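Local coordinates for protein putative peptidase M23 (Pseudomonas aeruginosa PAO1, PDB 2HSI) that binds a zinc ion and is probably a metalloendopeptidase of the M23 family, although its activity and natural substrate are not established, at residues A40-G45 against A72-P77; Y207-K212 against T252-G257; L44-P49 against G94-R99. All coordinates share one frame; numbering follows the deposited sequence.

Interaction 1 of 3, residues A40-G45 against A72-P77; sequences AVVDLG and AVVGIP
Ala40, Val41 and Val42 pair with Val74, Val73 and Ala72, joining edge strand 39-43 to strand 70-75 in the antiparallel sheet of the N-terminal domain, a domain assigned to the E-set (immunoglobulin-like) group. Ala40 with Val74 and Val42 with Ala72 are hydrogen-bonded pairs, each tied by two N-H...O bonds, and Val41 with Val73 is the non-hydrogen-bonded pair between them. At this middle pair, Val41 CA also directs its hydrogen at Ala72 O, 3.4 Å away.

Side chains alternate between the faces. Those of Ala40, Val42, Ala72 and Val74 share one side, which is covered by Leu87 of strand 83-90 and Phe100 of strand 96-102; Val41 and Val73 occupy the other, where Val73 meets Leu61. On the first side the link is diagonal: Val42 CG2 and Val74 CG2 meet at 4.1 Å, their side chains crossing obliquely. In both valines CG1 is anti to the backbone N (chi1 -173°), which puts CG2 anti to the carbonyl carbon and on the contact. Val74 CB also comes within 3.5 Å of Ala40 O.

Two residues next to the strands extend this apolar surface. At one end, Ile76 CD1 comes to 4.3 Å from Ala40 CB. At the other, an Asx turn, Asp43 OD1 accepting from Gly45 N, spans Leu44. The end of the Leu44 side chain reaches the Val42-Ala72 pair: CG lies 3.7 Å from Ala72 N, and CD2 touches Ala72 CB at 3.8 Å.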
ATOM      1  N   ALA A  40       6.354  10.133   3.054  1.00 18.41           N
ATOM      2  CA  ALA A  40       6.471  11.531   3.477  1.00 20.27           C
ATOM      3  C   ALA A  40       5.096  12.090   3.776  1.00 25.07           C
ATOM      4  O   ALA A  40       4.181  11.958   2.959  1.00 20.83           O
ATOM      5  CB  ALA A  40       7.160  12.358   2.401  1.00 20.44           C
ATOM      6  N   VAL A  41       4.952  12.708   4.947  1.00 22.91           N
ATOM      7  CA  VAL A  41       3.726  13.416   5.315  1.00 20.83           C
ATOM      8  C   VAL A  41       3.936  14.894   5.014  1.00 26.21           C
ATOM      9  O   VAL A  41       4.837  15.521   5.567  1.00 21.96           O
ATOM     10  CB  VAL A  41       3.347  13.199   6.801  1.00 23.08           C
ATOM     11  CG1 VAL A  41       2.064  13.980   7.162  1.00 25.30           C
ATOM     12  CG2 VAL A  41       3.192  11.697   7.108  1.00 14.57           C
ATOM     13  N   VAL A  42       3.130  15.436   4.105  1.00 17.42           N
ATOM     14  CA  VAL A  42       3.355  16.792   3.592  1.00 16.34           C
ATOM     15  C   VAL A  42       2.173  17.707   3.905  1.00 18.21           C
ATOM     16  O   VAL A  42       1.050  17.418   3.515  1.00 15.55           O
ATOM     17  CB  VAL A  42       3.637  16.795   2.055  1.00 18.87           C
ATOM     18  CG1 VAL A  42       4.029  18.175   1.574  1.00 18.45           C
ATOM     19  CG2 VAL A  42       4.744  15.796   1.683  1.00 18.29           C
ATOM     20  N   ASP A  43       2.447  18.803   4.613  1.00 18.68           N
ATOM     21  CA  ASP A  43       1.481  19.885   4.842  1.00 18.35           C
ATOM     22  C   ASP A  43       1.097  20.467   3.488  1.00 15.91           C
ATOM     23  O   ASP A  43       1.945  20.908   2.724  1.00 17.54           O
ATOM     24  CB  ASP A  43       2.128  20.953   5.746  1.00 20.38           C
ATOM     25  CG  ASP A  43       1.152  22.072   6.191  1.00 17.58           C
ATOM     26  OD1 ASP A  43       0.072  22.253   5.602  1.00 16.18           O
ATOM     27  OD2 ASP A  43       1.490  22.795   7.152  1.00 20.75           O
ATOM     28  N   LEU A  44      -0.195  20.457   3.183  1.00 13.51           N
ATOM     29  CA  LEU A  44      -0.661  20.977   1.894  1.00 15.52           C
ATOM     30  C   LEU A  44      -0.937  22.479   1.861  1.00 11.86           C
ATOM     31  O   LEU A  44      -1.169  23.039   0.786  1.00 17.06           O
ATOM     32  CB  LEU A  44      -1.899  20.198   1.416  1.00 18.17           C
ATOM     33  CG  LEU A  44      -1.649  18.711   1.146  1.00 18.88           C
ATOM     34  CD1 LEU A  44      -2.871  18.077   0.506  1.00 13.86           C
ATOM     35  CD2 LEU A  44      -0.445  18.556   0.225  1.00 17.12           C
ATOM     36  N   GLY A  45      -0.903  23.133   3.022  1.00 15.66           N
ATOM     37  CA  GLY A  45      -1.304  24.547   3.123  1.00 15.36           C
ATOM     38  C   GLY A  45      -2.766  24.760   2.738  1.00 19.72           C
ATOM     39  O   GLY A  45      -3.102  25.722   2.033  1.00 14.76           O
ATOM     40  N   ALA A  72      -0.907  15.459   2.729  1.00 17.06           N
ATOM     41  CA  ALA A  72      -0.732  14.315   1.828  1.00 14.69           C
ATOM     42  C   ALA A  72       0.141  13.259   2.507  1.00 16.70           C
ATOM     43  O   ALA A  72       1.097  13.585   3.222  1.00 17.25           O
ATOM     44  CB  ALA A  72      -0.111  14.755   0.505  1.00 15.48           C
ATOM     45  N   VAL A  73      -0.194  11.990   2.292  1.00 17.98           N
ATOM     46  CA  VAL A  73       0.582  10.869   2.820  1.00 18.72           C
ATOM     47  C   VAL A  73       1.123  10.175   1.579  1.00 18.65           C
ATOM     48  O   VAL A  73       0.374   9.498   0.864  1.00 16.04           O
ATOM     49  CB  VAL A  73      -0.288   9.920   3.700  1.00 14.71           C
ATOM     50  CG1 VAL A  73       0.505   8.709   4.174  1.00 18.55           C
ATOM     51  CG2 VAL A  73      -0.838  10.668   4.912  1.00 18.57           C
ATOM     52  N   VAL A  74       2.412  10.399   1.315  1.00 16.90           N
ATOM     53  CA  VAL A  74       3.003  10.185  -0.011  1.00 18.50           C
ATOM     54  C   VAL A  74       3.940   8.986   0.019  1.00 16.99           C
ATOM     55  O   VAL A  74       4.863   8.942   0.832  1.00 18.10           O
ATOM     56  CB  VAL A  74       3.821  11.439  -0.487  1.00 16.28           C
ATOM     57  CG1 VAL A  74       4.299  11.283  -1.936  1.00 14.38           C
ATOM     58  CG2 VAL A  74       3.016  12.731  -0.344  1.00 21.52           C
ATOM     59  N   GLY A  75       3.701   8.021  -0.867  1.00 16.70           N
ATOM     60  CA  GLY A  75       4.594   6.873  -1.012  1.00 16.52           C
ATOM     61  C   GLY A  75       5.796   7.240  -1.871  1.00 17.32           C
ATOM     62  O   GLY A  75       5.633   7.819  -2.945  1.00 18.79           O
ATOM     63  N   ILE A  76       6.997   6.911  -1.390  1.00 16.52           N
ATOM     64  CA  ILE A  76       8.240   7.217  -2.109  0.50 19.68           C
ATOM     65  C   ILE A  76       8.828   5.935  -2.704  1.00 18.63           C
ATOM     66  O   ILE A  76       9.235   5.042  -1.963  1.00 22.15           O
ATOM     67  CB  ILE A  76       9.300   7.882  -1.187  0.50 20.37           C
ATOM     68  CG1 ILE A  76       8.686   9.010  -0.344  0.50 17.36           C
ATOM     69  CG2 ILE A  76      10.504   8.368  -2.000  0.50 17.85           C
ATOM     70  CD1 ILE A  76       8.073  10.159  -1.137  0.50 14.74           C
ATOM     71  N   PRO A  77       8.865   5.833  -4.048  1.00 21.93           N
ATOM     72  CA  PRO A  77       9.440   4.604  -4.633  1.00 24.18           C
ATOM     73  C   PRO A  77      10.874   4.324  -4.173  1.00 27.83           C
ATOM     74  O   PRO A  77      11.632   5.257  -3.880  1.00 23.63           O
ATOM     75  CB  PRO A  77       9.401   4.879  -6.130  1.00 23.05           C
ATOM     76  CG  PRO A  77       8.318   5.899  -6.306  1.00 25.73           C
ATOM     77  CD  PRO A  77       8.370   6.754  -5.090  1.00 19.14           C
TER

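Interaction 2 of 3, residues Y207-K212 against T252-G257; sequences YFFNGK and TGRATG
The hairpin loop between strands 199-207 and 213-219 of the M23 domain rests on the loop that leads to strand 260-266, through two hydrogen bonds, Arg254 N to Phe209 O and Lys212 N to Thr252 OG1. The first is 2.8 Å long, Arg254 N coming from above the carbonyl plane of Phe209. In the second, 2.9 Å long, Thr252 OG1 accepts from Lys212 N. The Thr252 chi1 of 55° places OG1 between the backbone N and the carbonyl carbon, and the hydroxyl is also bonded to Leu229 O, so one oxygen ties the hairpin, strand 222-229 and the 252-257 loop together. The Lys212 side chain crosses that of Thr252 at about a right angle while its NZ forms a salt bridge with Asp206.

Between the two bonds the backbones come very close: Gly211 CA and Gly253 CA are 3.6 Å apart, possible because both are glycines: a CB on either would point at the other segment and clash with its backbone. Further out, Phe208 and Phe209 lie side by side with Arg254, all pointing the same way. Arg254 CD fits against both rings, 3.6 Å from Phe209 CD1 and 3.8 Å from Phe208 CE2, while Phe209 CE1 lies at the edge of the guanidinium. The rings also meet each other, Phe208 CD2 standing 3.6 Å above the centre of the Phe209 ring. Both phenylalanines touch Ile130 of helix 127-141.

Asn210, bonded to Gln137, lies about 6 Å from His261, a zinc ligand, side chain to side chain, a position consistent with a loop bordering the zinc-containing active-site groove, as in M23 peptidases.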
ATOM      1  N   TYR A 207      -1.784 -16.307 -10.152  1.00 23.07           N
ATOM      2  CA  TYR A 207      -0.748 -15.870 -11.077  1.00 20.78           C
ATOM      3  C   TYR A 207       0.442 -16.798 -11.114  1.00 18.45           C
ATOM      4  O   TYR A 207       0.698 -17.519 -10.158  1.00 19.75           O
ATOM      5  CB  TYR A 207      -0.297 -14.454 -10.707  1.00 20.81           C
ATOM      6  CG  TYR A 207      -1.411 -13.424 -10.738  1.00 18.62           C
ATOM      7  CD1 TYR A 207      -2.351 -13.408 -11.772  1.00 20.04           C
ATOM      8  CD2 TYR A 207      -1.510 -12.454  -9.744  1.00 23.66           C
ATOM      9  CE1 TYR A 207      -3.365 -12.459 -11.817  1.00 25.41           C
ATOM     10  CE2 TYR A 207      -2.524 -11.509  -9.774  1.00 18.39           C
ATOM     11  CZ  TYR A 207      -3.439 -11.510 -10.811  1.00 25.54           C
ATOM     12  OH  TYR A 207      -4.439 -10.566 -10.835  1.00 23.41           O
ATOM     13  N   PHE A 208       1.165 -16.765 -12.232  1.00 25.66           N
ATOM     14  CA  PHE A 208       2.331 -17.622 -12.441  1.00 29.50           C
ATOM     15  C   PHE A 208       3.399 -17.462 -11.352  1.00 25.73           C
ATOM     16  O   PHE A 208       3.870 -18.454 -10.799  1.00 28.59           O
ATOM     17  CB  PHE A 208       2.940 -17.377 -13.831  1.00 34.81           C
ATOM     18  CG  PHE A 208       4.082 -18.302 -14.158  1.00 37.22           C
ATOM     19  CD1 PHE A 208       3.837 -19.540 -14.740  1.00 46.87           C
ATOM     20  CD2 PHE A 208       5.402 -17.945 -13.864  1.00 40.40           C
ATOM     21  CE1 PHE A 208       4.889 -20.412 -15.032  1.00 52.89           C
ATOM     22  CE2 PHE A 208       6.458 -18.808 -14.146  1.00 38.82           C
ATOM     23  CZ  PHE A 208       6.202 -20.041 -14.734  1.00 39.01           C
ATOM     24  N   PHE A 209       3.783 -16.220 -11.055  1.00 25.78           N
ATOM     25  CA  PHE A 209       4.810 -15.942 -10.047  1.00 30.13           C
ATOM     26  C   PHE A 209       4.237 -15.796  -8.635  1.00 29.18           C
ATOM     27  O   PHE A 209       4.715 -16.434  -7.689  1.00 26.24           O
ATOM     28  CB  PHE A 209       5.611 -14.688 -10.421  1.00 27.10           C
ATOM     29  CG  PHE A 209       6.419 -14.841 -11.682  1.00 34.67           C
ATOM     30  CD1 PHE A 209       7.547 -15.650 -11.704  1.00 41.74           C
ATOM     31  CD2 PHE A 209       6.054 -14.170 -12.846  1.00 35.84           C
ATOM     32  CE1 PHE A 209       8.300 -15.802 -12.876  1.00 35.63           C
ATOM     33  CE2 PHE A 209       6.800 -14.310 -14.022  1.00 33.89           C
ATOM     34  CZ  PHE A 209       7.922 -15.131 -14.034  1.00 37.86           C
ATOM     35  N   ASN A 210       3.209 -14.962  -8.510  1.00 25.52           N
ATOM     36  CA  ASN A 210       2.655 -14.586  -7.208  1.00 23.17           C
ATOM     37  C   ASN A 210       1.646 -15.565  -6.612  1.00 21.47           C
ATOM     38  O   ASN A 210       1.283 -15.423  -5.453  1.00 20.40           O
ATOM     39  CB  ASN A 210       2.039 -13.177  -7.281  1.00 22.57           C
ATOM     40  CG  ASN A 210       3.092 -12.078  -7.372  1.00 30.10           C
ATOM     41  OD1 ASN A 210       4.260 -12.297  -7.042  1.00 25.61           O
ATOM     42  ND2 ASN A 210       2.677 -10.885  -7.806  1.00 25.71           N
ATOM     43  N   GLY A 211       1.193 -16.545  -7.397  1.00 24.17           N
ATOM     44  CA  GLY A 211       0.166 -17.484  -6.930  1.00 20.84           C
ATOM     45  C   GLY A 211      -1.155 -16.812  -6.609  1.00 16.61           C
ATOM     46  O   GLY A 211      -1.519 -15.808  -7.246  1.00 16.42           O
ATOM     47  N   LYS A 212      -1.876 -17.357  -5.628  1.00 18.29           N
ATOM     48  CA  LYS A 212      -3.170 -16.783  -5.250  1.00 17.42           C
ATOM     49  C   LYS A 212      -2.941 -15.418  -4.613  1.00 13.24           C
ATOM     50  O   LYS A 212      -2.255 -15.292  -3.600  1.00 19.45           O
ATOM     51  CB  LYS A 212      -3.983 -17.701  -4.331  1.00 17.56           C
ATOM     52  CG  LYS A 212      -4.321 -19.065  -4.946  1.00 21.16           C
ATOM     53  CD  LYS A 212      -5.373 -19.789  -4.129  1.00 21.76           C
ATOM     54  CE  LYS A 212      -5.345 -21.283  -4.424  1.00 25.28           C
ATOM     55  NZ  LYS A 212      -5.425 -21.597  -5.875  1.00 19.22           N
ATOM     56  N   THR A 252       1.571 -21.049  -2.969  1.00 34.31           N
ATOM     57  CA  THR A 252       1.190 -21.073  -4.383  1.00 32.78           C
ATOM     58  C   THR A 252       2.059 -20.145  -5.228  1.00 36.05           C
ATOM     59  O   THR A 252       2.713 -19.242  -4.699  1.00 31.86           O
ATOM     60  CB  THR A 252      -0.307 -20.739  -4.606  1.00 35.09           C
ATOM     61  OG1 THR A 252      -0.621 -19.473  -4.004  1.00 22.08           O
ATOM     62  CG2 THR A 252      -1.199 -21.843  -4.033  1.00 33.68           C
ATOM     63  N   GLY A 253       2.058 -20.380  -6.540  1.00 31.86           N
ATOM     64  CA  GLY A 253       2.935 -19.660  -7.462  1.00 39.51           C
ATOM     65  C   GLY A 253       4.367 -20.120  -7.316  1.00 46.78           C
ATOM     66  O   GLY A 253       4.621 -21.288  -7.005  1.00 45.13           O
ATOM     67  N   ARG A 254       5.306 -19.203  -7.535  1.00 44.76           N
ATOM     68  CA  ARG A 254       6.725 -19.528  -7.415  1.00 50.34           C
ATOM     69  C   ARG A 254       7.246 -19.250  -6.004  1.00 52.95           C
ATOM     70  O   ARG A 254       7.876 -18.224  -5.740  1.00 56.98           O
ATOM     71  CB  ARG A 254       7.550 -18.807  -8.485  1.00 47.55           C
ATOM     72  CG  ARG A 254       7.220 -19.254  -9.904  1.00 56.82           C
ATOM     73  CD  ARG A 254       8.397 -19.057 -10.842  1.00 68.00           C
ATOM     74  NE  ARG A 254       9.455 -20.042 -10.620  1.00 70.81           N
ATOM     75  CZ  ARG A 254      10.681 -19.960 -11.129  1.00 70.19           C
ATOM     76  NH1 ARG A 254      11.027 -18.929 -11.891  1.00 70.89           N
ATOM     77  NH2 ARG A 254      11.569 -20.910 -10.866  1.00 74.18           N
ATOM     78  N   ALA A 255       6.957 -20.181  -5.101  1.00 56.49           N
ATOM     79  CA  ALA A 255       7.413 -20.103  -3.720  1.00 61.09           C
ATOM     80  C   ALA A 255       8.025 -21.431  -3.279  1.00 64.49           C
ATOM     81  O   ALA A 255       7.611 -22.499  -3.739  1.00 62.34           O
ATOM     82  CB  ALA A 255       6.264 -19.703  -2.799  1.00 59.42           C
ATOM     83  N   THR A 256       9.016 -21.347  -2.395  1.00 64.91           N
ATOM     84  CA  THR A 256       9.689 -22.522  -1.834  1.00 65.58           C
ATOM     85  C   THR A 256       9.321 -22.698  -0.352  1.00 64.94           C
ATOM     86  O   THR A 256      10.060 -22.288   0.553  1.00 69.83           O
ATOM     87  CB  THR A 256      11.236 -22.481  -2.067  1.00 66.06           C
ATOM     88  OG1 THR A 256      11.895 -23.355  -1.141  1.00 73.12           O
ATOM     89  CG2 THR A 256      11.800 -21.060  -1.918  1.00 64.79           C
ATOM     90  N   GLY A 257       8.165 -23.315  -0.118  1.00 59.26           N
ATOM     91  CA  GLY A 257       7.587 -23.408   1.223  1.00 56.97           C
ATOM     92  C   GLY A 257       6.649 -22.237   1.480  1.00 57.19           C
ATOM     93  O   GLY A 257       6.520 -21.354   0.622  1.00 52.40           O
TER

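Interaction 3 of 3, residues L44-P49 against G94-R99; sequences LGEEGP and GNHEER
Glu46 OE2 is gripped from two directions: His96 NE2 donates to it at 2.7 Å, and a water that also donates to Gly94 O gives it a second hydrogen bond of 2.7 Å. This His-carboxylate pair connects the loop after strand 39-43 with strand 96-102; these are the two outermost strands of the N-terminal antiparallel sheet. The side chains meet tip to tip, with carboxylate and ring nearly coplanar (27° apart), and OE2 uses its anti lone pair. The Glu46 chain bends at chi2 (-77°), directing CD round toward the histidine.

The other ring nitrogen, His96 ND1, donates to Glu98 OE2 over 2.7 Å, again at the anti lone pair. With both ring nitrogens donating to carboxylates, His96 is probably protonated, its charge balanced by the two flanking carboxylates, whose OE2 atoms, on Glu46 and Glu98, are 6.9 Å apart. The two bonds also fix the rotation of the ring.

Leu44 O approaches the ring edge between these nitrogens, close to the plane and 3.0 Å from His96 CE1. The same carbonyl oxygen lies 4.0 Å from Glu98 CG.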
ATOM      1  N   LEU A  44      -0.195  20.457   3.183  1.00 13.51           N
ATOM      2  CA  LEU A  44      -0.661  20.977   1.894  1.00 15.52           C
ATOM      3  C   LEU A  44      -0.937  22.479   1.861  1.00 11.86           C
ATOM      4  O   LEU A  44      -1.169  23.039   0.786  1.00 17.06           O
ATOM      5  CB  LEU A  44      -1.899  20.198   1.416  1.00 18.17           C
ATOM      6  CG  LEU A  44      -1.649  18.711   1.146  1.00 18.88           C
ATOM      7  CD1 LEU A  44      -2.871  18.077   0.506  1.00 13.86           C
ATOM      8  CD2 LEU A  44      -0.445  18.556   0.225  1.00 17.12           C
ATOM      9  N   GLY A  45      -0.903  23.133   3.022  1.00 15.66           N
ATOM     10  CA  GLY A  45      -1.304  24.547   3.123  1.00 15.36           C
ATOM     11  C   GLY A  45      -2.766  24.760   2.738  1.00 19.72           C
ATOM     12  O   GLY A  45      -3.102  25.722   2.033  1.00 14.76           O
ATOM     13  N   GLU A  46      -3.619  23.821   3.149  1.00 19.89           N
ATOM     14  CA  GLU A  46      -5.056  23.834   2.852  1.00 17.42           C
ATOM     15  C   GLU A  46      -5.840  23.396   4.103  1.00 19.11           C
ATOM     16  O   GLU A  46      -5.398  22.506   4.837  1.00 18.59           O
ATOM     17  CB  GLU A  46      -5.372  22.878   1.675  1.00 15.89           C
ATOM     18  CG  GLU A  46      -4.763  23.259   0.317  1.00 15.87           C
ATOM     19  CD  GLU A  46      -5.487  24.400  -0.421  1.00 26.21           C
ATOM     20  OE1 GLU A  46      -6.631  24.771  -0.069  1.00 22.98           O
ATOM     21  OE2 GLU A  46      -4.906  24.938  -1.386  1.00 20.97           O
ATOM     22  N   GLU A  47      -6.987  24.027   4.362  1.00 17.70           N
ATOM     23  CA  GLU A  47      -7.832  23.667   5.520  1.00 16.45           C
ATOM     24  C   GLU A  47      -9.327  23.677   5.196  1.00 17.34           C
ATOM     25  O   GLU A  47     -10.134  23.224   6.010  1.00 21.46           O
ATOM     26  CB  GLU A  47      -7.568  24.604   6.712  1.00 16.24           C
ATOM     27  CG  GLU A  47      -8.014  26.060   6.480  1.00 14.99           C
ATOM     28  CD  GLU A  47      -7.946  26.913   7.725  1.00 19.23           C
ATOM     29  OE1 GLU A  47      -7.064  26.702   8.573  1.00 18.10           O
ATOM     30  OE2 GLU A  47      -8.798  27.801   7.866  1.00 24.65           O
ATOM     31  N   GLY A  48      -9.684  24.201   4.022  1.00 17.15           N
ATOM     32  CA  GLY A  48     -11.087  24.281   3.576  1.00 19.05           C
ATOM     33  C   GLY A  48     -11.545  23.030   2.839  1.00 12.83           C
ATOM     34  O   GLY A  48     -11.443  21.926   3.372  1.00 17.71           O
ATOM     35  N   PRO A  49     -12.076  23.192   1.606  1.00 20.37           N
ATOM     36  CA  PRO A  49     -12.505  22.042   0.807  1.00 19.60           C
ATOM     37  C   PRO A  49     -11.321  21.094   0.562  1.00 22.70           C
ATOM     38  O   PRO A  49     -10.166  21.545   0.619  1.00 18.65           O
ATOM     39  CB  PRO A  49     -12.993  22.687  -0.498  1.00 20.02           C
ATOM     40  CG  PRO A  49     -13.347  24.068  -0.121  1.00 21.34           C
ATOM     41  CD  PRO A  49     -12.308  24.456   0.892  1.00 16.35           C
ATOM     42  N   GLY A  94      -7.018  27.729  -6.263  1.00 19.20           N
ATOM     43  CA  GLY A  94      -5.792  27.849  -7.035  1.00 18.28           C
ATOM     44  C   GLY A  94      -4.798  26.740  -6.776  1.00 15.28           C
ATOM     45  O   GLY A  94      -4.645  26.281  -5.648  1.00 19.79           O
ATOM     46  N   ASN A  95      -4.115  26.325  -7.836  1.00 19.60           N
ATOM     47  CA  ASN A  95      -3.130  25.262  -7.746  1.00 21.56           C
ATOM     48  C   ASN A  95      -1.806  25.788  -7.231  1.00 17.96           C
ATOM     49  O   ASN A  95      -1.491  26.969  -7.405  1.00 17.20           O
ATOM     50  CB  ASN A  95      -2.934  24.589  -9.108  1.00 18.42           C
ATOM     51  CG  ASN A  95      -4.202  23.940  -9.619  1.00 27.28           C
ATOM     52  OD1 ASN A  95      -5.167  23.783  -8.871  1.00 18.74           O
ATOM     53  ND2 ASN A  95      -4.210  23.562 -10.900  1.00 19.74           N
ATOM     54  N   HIS A  96      -1.040  24.909  -6.592  1.00 15.19           N
ATOM     55  CA  HIS A  96       0.270  25.274  -6.052  1.00 16.27           C
ATOM     56  C   HIS A  96       1.119  24.032  -5.876  1.00 20.71           C
ATOM     57  O   HIS A  96       0.597  22.928  -5.823  1.00 16.93           O
ATOM     58  CB  HIS A  96       0.139  26.034  -4.725  1.00 12.18           C
ATOM     59  CG  HIS A  96      -0.801  25.400  -3.739  1.00 11.11           C
ATOM     60  ND1 HIS A  96      -0.355  24.736  -2.618  1.00 13.07           N
ATOM     61  CD2 HIS A  96      -2.153  25.374  -3.680  1.00 16.61           C
ATOM     62  CE1 HIS A  96      -1.392  24.316  -1.916  1.00 23.43           C
ATOM     63  NE2 HIS A  96      -2.495  24.687  -2.538  1.00 16.34           N
ATOM     64  N   GLU A  97       2.432  24.217  -5.804  1.00 16.01           N
ATOM     65  CA  GLU A  97       3.342  23.107  -5.581  1.00 16.13           C
ATOM     66  C   GLU A  97       3.897  23.190  -4.187  1.00 15.49           C
ATOM     67  O   GLU A  97       4.179  24.280  -3.683  1.00 21.33           O
ATOM     68  CB  GLU A  97       4.508  23.151  -6.556  1.00 18.70           C
ATOM     69  CG  GLU A  97       4.169  22.738  -7.957  1.00 25.18           C
ATOM     70  CD  GLU A  97       5.409  22.541  -8.800  1.00 37.85           C
ATOM     71  OE1 GLU A  97       6.507  22.976  -8.375  1.00 27.48           O
ATOM     72  OE2 GLU A  97       5.282  21.954  -9.891  1.00 33.74           O
ATOM     73  N   GLU A  98       4.057  22.034  -3.560  1.00 14.14           N
ATOM     74  CA  GLU A  98       4.636  21.984  -2.229  1.00 16.95           C
ATOM     75  C   GLU A  98       5.831  21.058  -2.232  1.00 21.66           C
ATOM     76  O   GLU A  98       5.728  19.899  -2.625  1.00 16.54           O
ATOM     77  CB  GLU A  98       3.599  21.536  -1.200  1.00 17.07           C
ATOM     78  CG  GLU A  98       2.380  22.468  -1.067  1.00 14.03           C
ATOM     79  CD  GLU A  98       2.719  23.932  -0.766  1.00 16.67           C
ATOM     80  OE1 GLU A  98       3.632  24.228   0.033  1.00 19.68           O
ATOM     81  OE2 GLU A  98       2.037  24.798  -1.324  1.00 17.94           O
ATOM     82  N   ARG A  99       6.971  21.584  -1.806  1.00 16.38           N
ATOM     83  CA  ARG A  99       8.187  20.786  -1.774  1.00 15.24           C
ATOM     84  C   ARG A  99       8.357  20.000  -0.484  1.00 23.49           C
ATOM     85  O   ARG A  99       7.894  20.406   0.582  1.00 19.62           O
ATOM     86  CB  ARG A  99       9.427  21.650  -2.055  1.00 13.74           C
ATOM     87  CG  ARG A  99       9.477  22.110  -3.479  1.00 16.33           C
ATOM     88  CD  ARG A  99      10.834  22.620  -3.865  1.00 22.90           C
ATOM     89  NE  ARG A  99      10.771  23.370  -5.108  1.00 18.69           N
ATOM     90  CZ  ARG A  99      11.833  23.757  -5.807  1.00 22.67           C
ATOM     91  NH1 ARG A  99      13.053  23.473  -5.379  1.00 22.15           N
ATOM     92  NH2 ARG A  99      11.670  24.429  -6.939  1.00 25.14           N
TER
HETATM   93  O   HOH W   1      -5.441  26.919  -3.122  1.00 25.96           O

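In the fold
Interactions 1 and 3 belong to the same N-terminal domain, with centres 12 Å apart, and share Leu44 and Gly45. Interaction 1 pairs strand 39-43 with strand 70-75; the chain then runs straight into the 44-49 loop, which interaction 3 ties to strand 96-102. They touch where Asp43 O lies 4.1 Å from Glu98 CG; interaction 1 is buried, whereas interaction 3 lies at the surface. Interaction 2 sits in the M23 domain, on the opposite side of the chain's centre, its nearest atoms about 17 Å from interaction 1 and about 31 Å from interaction 3. It alone adjoins the zinc site: the Asn210 side chain is about 8 Å from the metal.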